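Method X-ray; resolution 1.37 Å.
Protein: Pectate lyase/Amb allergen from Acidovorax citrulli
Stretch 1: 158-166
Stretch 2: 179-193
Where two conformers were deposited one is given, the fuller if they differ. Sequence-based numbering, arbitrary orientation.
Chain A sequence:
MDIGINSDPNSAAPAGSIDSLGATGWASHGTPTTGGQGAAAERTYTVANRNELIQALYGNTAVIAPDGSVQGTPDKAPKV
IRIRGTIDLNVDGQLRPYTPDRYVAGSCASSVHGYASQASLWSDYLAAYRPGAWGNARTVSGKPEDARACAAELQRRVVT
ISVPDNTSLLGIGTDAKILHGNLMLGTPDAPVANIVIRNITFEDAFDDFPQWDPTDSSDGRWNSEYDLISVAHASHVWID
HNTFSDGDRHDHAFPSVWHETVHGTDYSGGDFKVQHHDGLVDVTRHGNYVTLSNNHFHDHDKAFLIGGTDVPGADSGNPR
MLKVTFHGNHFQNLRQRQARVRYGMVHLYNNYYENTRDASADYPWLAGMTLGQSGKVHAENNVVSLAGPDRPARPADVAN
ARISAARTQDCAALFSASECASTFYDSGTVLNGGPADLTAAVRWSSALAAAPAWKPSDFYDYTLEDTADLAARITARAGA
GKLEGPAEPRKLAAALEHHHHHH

Stretch 1 158-166: VVTISVPDN
Stretch 2, residues 179-193: LHGNLMLGTPDAPVA

Neighbouring strands of a parallel sheet are held together by a staggered ladder in which one strand uses the amide and carbonyl of alternate residues to straddle residues on the other. This pectate lyase/Amb allergen protein offers a compact example. Residues 158-159 close a helix; Thr160 leaves helical torsions (phi/psi -90/127), and the chain runs extended through Ile161 (-122/119) and Ser162 (-77/125). Alongside it, Asn182 (-137/108), Leu183 (-72/132) and Met184 (-112/110) run in the same sense, the strand axes inclined by 32° and approaching to 4.6 Å. Thr160 pairs with Asn182, Ile161 with Leu183 and Ser162 with Met184, at CA-CA separations of 4.7, 4.9 and 4.9 Å.

Four hydrogen bonds fix this register: Asn182 N to Val159 O (2.8 Å), Ile161 N to Asn182 O (2.9 Å), Met184 N to Ile161 O (2.8 Å) and Val163 N to Met184 O (2.9 Å). Just before the ladder, Gly181 (-157/-166) brings its CA within 3.3 Å of Val159 O; a CB there would clash with that oxygen.

Further along, the direct ladder gives way to water. Val163 O and Gly186 N lie 3.6 Å apart, and one water donates to Val163 O (2.8 Å), accepts a weak bond from Gly186 N (3.1 Å) and hydrogen-bonds to Ser162 OG (2.7 Å). Gly186 adopts 88/153, angles that call for glycine. A type I turn from Thr187 to Ala190 then reverses the chain, closed by Ala190 N donating to Thr187 O (3.0 Å) and braced by Thr187 OG1 donating to Asp189 OD1 (2.7 Å).

Side chains alternate between the faces. Ile161 (m, m), Val163 (t), Leu183 (m, t) and Leu185 (m, t) share a buried apolar face, where Ile161 CB meets Leu183 CD2 at 4.1 Å and Val163 CB meets Leu185 CD2 at 3.7 Å. Thr160 (m), Ser162 (t), Asn182 (t) and Met184 (t, p, p) occupy the other; there Thr160 CG2 packs against Met184 CE at 3.7 Å.

From Val163 and Pro164 onward, the first stretch meets the strand beginning at Val192. Asp165 (m), at -56/152, accepts a bond at OD2 from Ala193 N (3.0 Å), its carboxylate standing in for a backbone carbonyl, while a second water donates to both Asp165 OD2 (2.7 Å) and Pro191 O (2.9 Å). Val192 (m) points toward the first stretch, its CG1 3.8 Å from Pro164 CA. Asn166, at 59/49, completes the contact by donating its N to Ala193 O (3.1 Å).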

ATOM      1  N   VAL A 158      22.833   1.163  -3.742  1.00  4.43           N
ATOM      2  CA  VAL A 158      22.282   0.436  -2.614  1.00  4.59           C
ATOM      3  C   VAL A 158      21.221  -0.571  -3.077  1.00  3.70           C
ATOM      4  O   VAL A 158      21.252  -1.736  -2.696  1.00  4.97           O
ATOM      5  CB  VAL A 158      21.677   1.428  -1.598  1.00  4.84           C
ATOM      6  CG1 VAL A 158      20.908   0.707  -0.504  1.00  5.24           C
ATOM      7  CG2 VAL A 158      22.780   2.265  -0.982  1.00  5.36           C
ATOM      8  N   VAL A 159      20.257  -0.114  -3.875  1.00  3.45           N
ATOM      9  CA  VAL A 159      19.085  -0.938  -4.134  1.00  3.42           C
ATOM     10  C   VAL A 159      19.286  -1.932  -5.279  1.00  3.85           C
ATOM     11  O   VAL A 159      18.483  -2.854  -5.432  1.00  4.14           O
ATOM     12  CB  VAL A 159      17.796  -0.103  -4.402  1.00  3.73           C
ATOM     13  CG1 VAL A 159      17.525   0.853  -3.236  1.00  4.15           C
ATOM     14  CG2 VAL A 159      17.875   0.642  -5.743  1.00  4.67           C
ATOM     15  N   THR A 160      20.332  -1.733  -6.089  1.00  4.04           N
ATOM     16  CA  THR A 160      20.621  -2.648  -7.198  0.50  3.96           C
ATOM     17  C   THR A 160      21.548  -3.764  -6.733  1.00  4.68           C
ATOM     18  O   THR A 160      22.609  -3.481  -6.166  1.00  6.30           O
ATOM     19  CB  THR A 160      21.292  -1.917  -8.368  0.50  3.12           C
ATOM     20  OG1 THR A 160      20.505  -0.782  -8.728  0.50  3.59           O
ATOM     21  CG2 THR A 160      21.381  -2.817  -9.564  0.50  2.98           C
ATOM     22  N   ILE A 161      21.148  -5.014  -6.979  1.00  4.65           N
ATOM     23  CA  ILE A 161      21.856  -6.177  -6.472  1.00  4.65           C
ATOM     24  C   ILE A 161      22.276  -7.059  -7.646  1.00  4.22           C
ATOM     25  O   ILE A 161      21.424  -7.531  -8.413  1.00  4.95           O
ATOM     26  CB  ILE A 161      20.954  -7.006  -5.522  1.00  5.52           C
ATOM     27  CG1 ILE A 161      20.395  -6.149  -4.378  1.00  6.65           C
ATOM     28  CG2 ILE A 161      21.714  -8.222  -5.001  1.00  7.25           C
ATOM     29  CD1 ILE A 161      21.442  -5.616  -3.404  1.00  7.31           C
ATOM     30  N   SER A 162      23.576  -7.265  -7.810  1.00  4.76           N
ATOM     31  CA  SER A 162      24.102  -8.048  -8.920  0.50  4.23           C
ATOM     32  C   SER A 162      23.920  -9.555  -8.689  1.00  4.59           C
ATOM     33  O   SER A 162      24.361 -10.097  -7.665  1.00  5.82           O
ATOM     34  CB  SER A 162      25.589  -7.728  -9.095  0.50  4.30           C
ATOM     35  OG  SER A 162      26.111  -8.409 -10.211  0.50  3.98           O
ATOM     36  N   VAL A 163      23.285 -10.227  -9.643  1.00  3.72           N
ATOM     37  CA  VAL A 163      23.089 -11.681  -9.552  1.00  4.11           C
ATOM     38  C   VAL A 163      23.992 -12.389 -10.555  1.00  4.15           C
ATOM     39  O   VAL A 163      23.917 -12.127 -11.751  1.00  4.89           O
ATOM     40  CB  VAL A 163      21.615 -12.067  -9.814  1.00  4.04           C
ATOM     41  CG1 VAL A 163      21.425 -13.570  -9.709  1.00  5.05           C
ATOM     42  CG2 VAL A 163      20.703 -11.337  -8.824  1.00  4.87           C
ATOM     43  N   PRO A 164      24.872 -13.276 -10.074  1.00  3.70           N
ATOM     44  CA  PRO A 164      25.843 -13.942 -10.956  1.00  4.44           C
ATOM     45  C   PRO A 164      25.314 -15.248 -11.558  1.00  4.65           C
ATOM     46  O   PRO A 164      24.188 -15.665 -11.296  1.00  5.12           O
ATOM     47  CB  PRO A 164      27.000 -14.246  -9.995  1.00  4.72           C
ATOM     48  CG  PRO A 164      26.275 -14.605  -8.710  1.00  4.69           C
ATOM     49  CD  PRO A 164      25.094 -13.629  -8.656  1.00  4.24           C
ATOM     50  N   ASP A 165      26.149 -15.896 -12.366  1.00  4.59           N
ATOM     51  CA  ASP A 165      25.805 -17.153 -13.029  1.00  4.24           C
ATOM     52  C   ASP A 165      25.379 -18.225 -12.050  1.00  3.99           C
ATOM     53  O   ASP A 165      25.830 -18.267 -10.898  1.00  4.83           O
ATOM     54  CB  ASP A 165      27.016 -17.715 -13.779  1.00  5.02           C
ATOM     55  CG  ASP A 165      27.621 -16.711 -14.740  1.00  6.41           C
ATOM     56  OD1 ASP A 165      28.216 -15.719 -14.265  1.00  7.89           O
ATOM     57  OD2 ASP A 165      27.502 -16.908 -15.964  1.00  7.62           O
ATOM     58  N   ASN A 166      24.542 -19.132 -12.542  1.00  4.43           N
ATOM     59  CA  ASN A 166      24.269 -20.377 -11.835  1.00  4.19           C
ATOM     60  C   ASN A 166      23.700 -20.130 -10.448  1.00  3.63           C
ATOM     61  O   ASN A 166      24.144 -20.701  -9.457  1.00  4.48           O
ATOM     62  CB  ASN A 166      25.519 -21.263 -11.776  1.00  4.85           C
ATOM     63  CG  ASN A 166      26.103 -21.534 -13.143  1.00  5.30           C
ATOM     64  OD1 ASN A 166      25.395 -21.938 -14.058  1.00  5.55           O
ATOM     65  ND2 ASN A 166      27.404 -21.312 -13.285  1.00  6.27           N
ATOM     66  N   LEU A 179      11.999  -6.518  -0.994  1.00  3.37           N
ATOM     67  CA  LEU A 179      11.381  -5.195  -1.155  1.00  3.63           C
ATOM     68  C   LEU A 179      12.364  -4.131  -1.586  1.00  3.41           C
ATOM     69  O   LEU A 179      13.515  -4.136  -1.184  1.00  3.90           O
ATOM     70  CB  LEU A 179      10.812  -4.694   0.172  1.00  4.56           C
ATOM     71  CG  LEU A 179      10.017  -5.648   1.055  1.00  5.53           C
ATOM     72  CD1 LEU A 179       9.657  -4.935   2.354  1.00  6.66           C
ATOM     73  CD2 LEU A 179       8.765  -6.150   0.352  1.00  6.59           C
ATOM     74  N   HIS A 180      11.869  -3.179  -2.370  1.00  2.79           N
ATOM     75  CA  HIS A 180      12.511  -1.877  -2.509  1.00  2.77           C
ATOM     76  C   HIS A 180      13.814  -1.873  -3.297  1.00  3.05           C
ATOM     77  O   HIS A 180      14.624  -0.948  -3.155  1.00  4.72           O
ATOM     78  CB  HIS A 180      12.736  -1.242  -1.127  1.00  3.11           C
ATOM     79  CG  HIS A 180      11.493  -1.156  -0.301  1.00  3.54           C
ATOM     80  ND1 HIS A 180      11.495  -1.319   1.067  1.00  4.11           N
ATOM     81  CD2 HIS A 180      10.201  -0.965  -0.660  1.00  3.55           C
ATOM     82  CE1 HIS A 180      10.256  -1.216   1.523  1.00  4.74           C
ATOM     83  NE2 HIS A 180       9.449  -1.000   0.493  1.00  4.59           N
ATOM     84  N   GLY A 181      14.022  -2.871  -4.147  1.00  3.37           N
ATOM     85  CA  GLY A 181      15.202  -2.840  -4.991  1.00  3.81           C
ATOM     86  C   GLY A 181      15.080  -3.660  -6.244  1.00  3.90           C
ATOM     87  O   GLY A 181      13.996  -4.091  -6.638  1.00  4.17           O
ATOM     88  N   ASN A 182      16.236  -3.871  -6.860  1.00  3.51           N
ATOM     89  CA  ASN A 182      16.311  -4.246  -8.263  1.00  3.84           C
ATOM     90  C   ASN A 182      17.346  -5.337  -8.400  1.00  4.13           C
ATOM     91  O   ASN A 182      18.548  -5.059  -8.283  1.00  5.00           O
ATOM     92  CB  ASN A 182      16.742  -2.976  -9.026  1.00  4.08           C
ATOM     93  CG  ASN A 182      16.639  -3.077 -10.547  1.00  4.62           C
ATOM     94  OD1 ASN A 182      16.702  -4.167 -11.190  1.00  7.26           O
ATOM     95  ND2 ASN A 182      16.543  -1.907 -11.158  1.00  3.55           N
ATOM     96  N   LEU A 183      16.902  -6.567  -8.659  1.00  3.89           N
ATOM     97  CA  LEU A 183      17.861  -7.599  -9.009  1.00  3.45           C
ATOM     98  C   LEU A 183      18.379  -7.320 -10.415  1.00  4.00           C
ATOM     99  O   LEU A 183      17.592  -7.056 -11.339  1.00  4.81           O
ATOM    100  CB  LEU A 183      17.229  -8.994  -8.971  1.00  4.10           C
ATOM    101  CG  LEU A 183      16.674  -9.428  -7.618  1.00  4.68           C
ATOM    102  CD1 LEU A 183      16.135 -10.861  -7.726  1.00  5.72           C
ATOM    103  CD2 LEU A 183      17.723  -9.302  -6.513  1.00  6.65           C
ATOM    104  N   MET A 184      19.697  -7.358 -10.565  1.00  3.23           N
ATOM    105  CA  MET A 184      20.323  -7.082 -11.841  0.50  3.94           C
ATOM    106  C   MET A 184      20.954  -8.365 -12.364  1.00  3.60           C
ATOM    107  O   MET A 184      21.929  -8.865 -11.811  1.00  4.04           O
ATOM    108  CB  MET A 184      21.349  -5.968 -11.651  0.50  7.17           C
ATOM    109  CG  MET A 184      22.031  -5.518 -12.912  0.50  9.48           C
ATOM    110  SD  MET A 184      20.898  -4.661 -14.038  0.50 12.31           S
ATOM    111  CE  MET A 184      20.242  -3.335 -13.012  0.50 14.01           C
ATOM    112  N   LEU A 185      20.364  -8.913 -13.423  1.00  3.75           N
ATOM    113  CA  LEU A 185      20.844 -10.194 -13.936  1.00  4.07           C
ATOM    114  C   LEU A 185      21.942  -9.966 -14.964  1.00  3.87           C
ATOM    115  O   LEU A 185      21.673  -9.788 -16.165  1.00  4.68           O
ATOM    116  CB  LEU A 185      19.696 -11.069 -14.476  1.00  3.81           C
ATOM    117  CG  LEU A 185      18.467 -11.215 -13.565  1.00  4.03           C
ATOM    118  CD1 LEU A 185      17.558 -12.333 -14.082  1.00  4.68           C
ATOM    119  CD2 LEU A 185      18.806 -11.447 -12.091  1.00  4.80           C
ATOM    120  N   GLY A 186      23.172  -9.947 -14.463  1.00  4.01           N
ATOM    121  CA  GLY A 186      24.332  -9.644 -15.279  1.00  4.63           C
ATOM    122  C   GLY A 186      24.608  -8.147 -15.338  1.00  4.84           C
ATOM    123  O   GLY A 186      23.714  -7.301 -15.162  1.00  6.51           O
ATOM    124  N   THR A 187      25.868  -7.811 -15.559  1.00  5.76           N
ATOM    125  CA  THR A 187      26.283  -6.423 -15.703  1.00  6.59           C
ATOM    126  C   THR A 187      27.095  -6.326 -17.001  1.00  6.69           C
ATOM    127  O   THR A 187      27.528  -7.345 -17.544  1.00  6.72           O
ATOM    128  CB  THR A 187      27.129  -5.950 -14.493  1.00  7.88           C
ATOM    129  OG1 THR A 187      28.301  -6.766 -14.399  1.00 10.17           O
ATOM    130  CG2 THR A 187      26.356  -6.062 -13.194  1.00  8.69           C
ATOM    131  N   PRO A 188      27.311  -5.103 -17.515  1.00  8.17           N
ATOM    132  CA  PRO A 188      28.002  -5.020 -18.810  1.00 10.02           C
ATOM    133  C   PRO A 188      29.404  -5.576 -18.772  1.00 11.10           C
ATOM    134  O   PRO A 188      29.844  -6.142 -19.770  1.00 12.60           O
ATOM    135  CB  PRO A 188      28.040  -3.518 -19.108  1.00 10.73           C
ATOM    136  CG  PRO A 188      27.508  -2.828 -17.918  1.00 10.17           C
ATOM    137  CD  PRO A 188      26.749  -3.811 -17.094  1.00  9.04           C
ATOM    138  N   ASP A 189      30.079  -5.437 -17.642  1.00 11.22           N
ATOM    139  CA  ASP A 189      31.432  -5.962 -17.504  1.00 12.59           C
ATOM    140  C   ASP A 189      31.473  -7.471 -17.295  1.00 11.19           C
ATOM    141  O   ASP A 189      32.513  -8.093 -17.481  1.00 12.25           O
ATOM    142  CB  ASP A 189      32.151  -5.271 -16.340  1.00 15.20           C
ATOM    143  CG  ASP A 189      31.429  -5.460 -15.024  1.00 17.63           C
ATOM    144  OD1 ASP A 189      30.253  -5.050 -14.936  1.00 17.87           O
ATOM    145  OD2 ASP A 189      32.038  -6.046 -14.090  1.00 19.94           O
ATOM    146  N   ALA A 190      30.347  -8.058 -16.891  1.00  9.59           N
ATOM    147  CA  ALA A 190      30.301  -9.476 -16.560  1.00  9.12           C
ATOM    148  C   ALA A 190      28.914 -10.059 -16.804  1.00  7.39           C
ATOM    149  O   ALA A 190      28.117 -10.217 -15.875  1.00  7.10           O
ATOM    150  CB  ALA A 190      30.737  -9.716 -15.099  1.00 10.50           C
ATOM    151  N   PRO A 191      28.617 -10.386 -18.065  1.00  6.77           N
ATOM    152  CA  PRO A 191      27.337 -11.027 -18.364  1.00  6.64           C
ATOM    153  C   PRO A 191      27.291 -12.401 -17.724  1.00  6.30           C
ATOM    154  O   PRO A 191      28.334 -12.982 -17.393  1.00  7.03           O
ATOM    155  CB  PRO A 191      27.355 -11.137 -19.890  1.00  8.37           C
ATOM    156  CG  PRO A 191      28.284 -10.073 -20.326  1.00  9.66           C
ATOM    157  CD  PRO A 191      29.364 -10.060 -19.290  1.00  8.42           C
ATOM    158  N   VAL A 192      26.088 -12.918 -17.551  1.00  5.24           N
ATOM    159  CA  VAL A 192      25.872 -14.139 -16.800  1.00  4.91           C
ATOM    160  C   VAL A 192      24.897 -15.054 -17.529  1.00  4.85           C
ATOM    161  O   VAL A 192      24.208 -14.645 -18.463  1.00  5.13           O
ATOM    162  CB  VAL A 192      25.283 -13.840 -15.388  1.00  5.16           C
ATOM    163  CG1 VAL A 192      26.230 -12.924 -14.605  1.00  5.66           C
ATOM    164  CG2 VAL A 192      23.882 -13.227 -15.505  1.00  5.70           C
ATOM    165  N   ALA A 193      24.807 -16.288 -17.067  1.00  4.82           N
ATOM    166  CA  ALA A 193      23.809 -17.213 -17.573  1.00  4.75           C
ATOM    167  C   ALA A 193      23.293 -18.073 -16.441  1.00  4.46           C
ATOM    168  O   ALA A 193      23.984 -18.281 -15.437  1.00  4.77           O
ATOM    169  CB  ALA A 193      24.401 -18.115 -18.658  1.00  5.74           C
TER
HETATM  170  O   HOH W   1      25.380  -9.834 -12.337  1.00  8.35           O
HETATM  171  O   HOH W   2      29.094 -15.745 -17.800  1.00 18.55           O